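Local coordinates for protein putative tagatose-6-phosphate ketose/aldose isomerase (Escherichia coli, PDB 3C3J) that belongs to the SIS-domain family of sugar isomerase-like proteins and carries two such domains, each built around a parallel beta-sheet, at residues A[14-17]-A[18-22]. Residues are numbered along the deposited sequence; the frame is centred on the assembly and turned at random.
Sequences TWTE and EEIRH
Glu17 and Arg21 form an i to i+4 salt bridge on the buried side of the short helix 15-21, which packs against helix 335-356 of this two-SIS-domain protein. Their side chains run side by side. Glu17 is fully extended, with CG anti to the backbone N (chi1 -180°), and this brings OE2 alongside Arg21. Arg21 NE gives Glu17 OE2 a nearly straight bond of 2.8 Å. Arg21 NH2 adds a longer, more bent one of 3.3 Å to Glu17 OE2. OE2 lies near the guanidinium plane, but the carboxylate is turned 41° from it. Thr12 bonds Glu17 OE1 and Gly212 O takes Arg21 NH2, which should limit rotation of both groups. Leu351 packs on Glu17 and Thr16, and Thr16 CG2 touches Ile20 CD1 at 4.1 Å.

The looser side is Trp15 and Glu18. Trp15 is exposed. Its backbone O accepts from Glu19 N at 2.9 Å, and its CB lies 3.8 Å from Glu19 OE2. Glu18 is partly exposed, and its N bonds Thr14 O only weakly. Glu19 and Thr14 are buried. Arg168 N and Gly169 N hold the Glu19 carboxylate. Thr14 is the N-cap: its OG1, also hydrogen-bonded to Thr12 OG1, accepts from Glu17 N at 3.1 Å.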
# COMPACT_ATOMS: atom_id res chain seq x y z
N THR A 14 -3.37 -27.38 16.87
CA THR A 14 -2.80 -26.80 15.66
C THR A 14 -1.41 -26.22 15.96
O THR A 14 -1.16 -25.72 17.05
CB THR A 14 -3.73 -25.70 15.03
OG1 THR A 14 -3.88 -24.58 15.92
CG2 THR A 14 -5.13 -26.28 14.70
N TRP A 15 -0.53 -26.29 14.97
CA TRP A 15 0.76 -25.61 15.03
C TRP A 15 0.55 -24.11 15.14
O TRP A 15 1.34 -23.43 15.79
CB TRP A 15 1.60 -25.91 13.79
CG TRP A 15 2.05 -27.32 13.67
CD1 TRP A 15 1.76 -28.21 12.66
CD2 TRP A 15 2.88 -28.01 14.59
NE1 TRP A 15 2.37 -29.42 12.92
CE2 TRP A 15 3.07 -29.32 14.09
CE3 TRP A 15 3.51 -27.65 15.79
CZ2 TRP A 15 3.84 -30.27 14.76
CZ3 TRP A 15 4.30 -28.61 16.45
CH2 TRP A 15 4.45 -29.89 15.92
N THR A 16 -0.49 -23.59 14.48
CA THR A 16 -0.74 -22.15 14.45
C THR A 16 -1.02 -21.64 15.86
O THR A 16 -0.46 -20.62 16.27
CB THR A 16 -1.85 -21.77 13.42
OG1 THR A 16 -1.50 -22.29 12.13
CG2 THR A 16 -2.02 -20.25 13.31
N GLU A 17 -1.83 -22.37 16.63
CA GLU A 17 -2.10 -21.97 18.01
C GLU A 17 -0.84 -21.99 18.86
O GLU A 17 -0.60 -21.07 19.64
CB GLU A 17 -3.18 -22.82 18.67
CG GLU A 17 -3.43 -22.36 20.09
CD GLU A 17 -4.47 -23.16 20.83
OE1 GLU A 17 -4.91 -24.22 20.31
OE2 GLU A 17 -4.83 -22.73 21.95
N GLU A 18 -0.05 -23.06 18.72
CA GLU A 18 1.22 -23.19 19.42
C GLU A 18 2.14 -21.99 19.13
O GLU A 18 2.77 -21.44 20.03
CB GLU A 18 1.92 -24.48 19.00
CG GLU A 18 3.10 -24.89 19.89
CD GLU A 18 4.44 -24.26 19.51
OE1 GLU A 18 4.69 -24.08 18.31
OE2 GLU A 18 5.25 -23.96 20.43
N GLU A 19 2.18 -21.61 17.86
CA GLU A 19 3.03 -20.54 17.37
C GLU A 19 2.53 -19.17 17.84
O GLU A 19 3.33 -18.27 18.14
CB GLU A 19 3.17 -20.68 15.83
CG GLU A 19 4.07 -21.91 15.53
CD GLU A 19 3.92 -22.57 14.18
OE1 GLU A 19 3.15 -22.07 13.29
OE2 GLU A 19 4.60 -23.62 14.02
N ILE A 20 1.23 -19.00 17.93
CA ILE A 20 0.67 -17.77 18.49
C ILE A 20 1.05 -17.66 19.96
O ILE A 20 1.57 -16.64 20.42
CB ILE A 20 -0.86 -17.69 18.35
CG1 ILE A 20 -1.24 -17.54 16.88
CG2 ILE A 20 -1.40 -16.52 19.17
CD1 ILE A 20 -2.73 -17.85 16.60
N ARG A 21 0.84 -18.74 20.71
CA ARG A 21 1.04 -18.69 22.16
C ARG A 21 2.51 -18.54 22.60
O ARG A 21 2.75 -17.97 23.66
CB ARG A 21 0.41 -19.90 22.83
CG ARG A 21 -1.09 -19.91 22.75
CD ARG A 21 -1.64 -21.09 23.52
NE ARG A 21 -3.11 -21.16 23.56
CZ ARG A 21 -3.87 -20.43 24.36
NH1 ARG A 21 -3.34 -19.50 25.14
NH2 ARG A 21 -5.19 -20.59 24.37
N HIS A 22 3.47 -19.05 21.82
CA HIS A 22 4.89 -18.93 22.18
C HIS A 22 5.57 -17.61 21.77
O HIS A 22 6.77 -17.43 21.96
CB HIS A 22 5.71 -20.18 21.77
CG HIS A 22 6.00 -20.34 20.30
ND1 HIS A 22 6.23 -19.29 19.44
CD2 HIS A 22 6.19 -21.46 19.57
CE1 HIS A 22 6.53 -19.76 18.24
NE2 HIS A 22 6.50 -21.08 18.29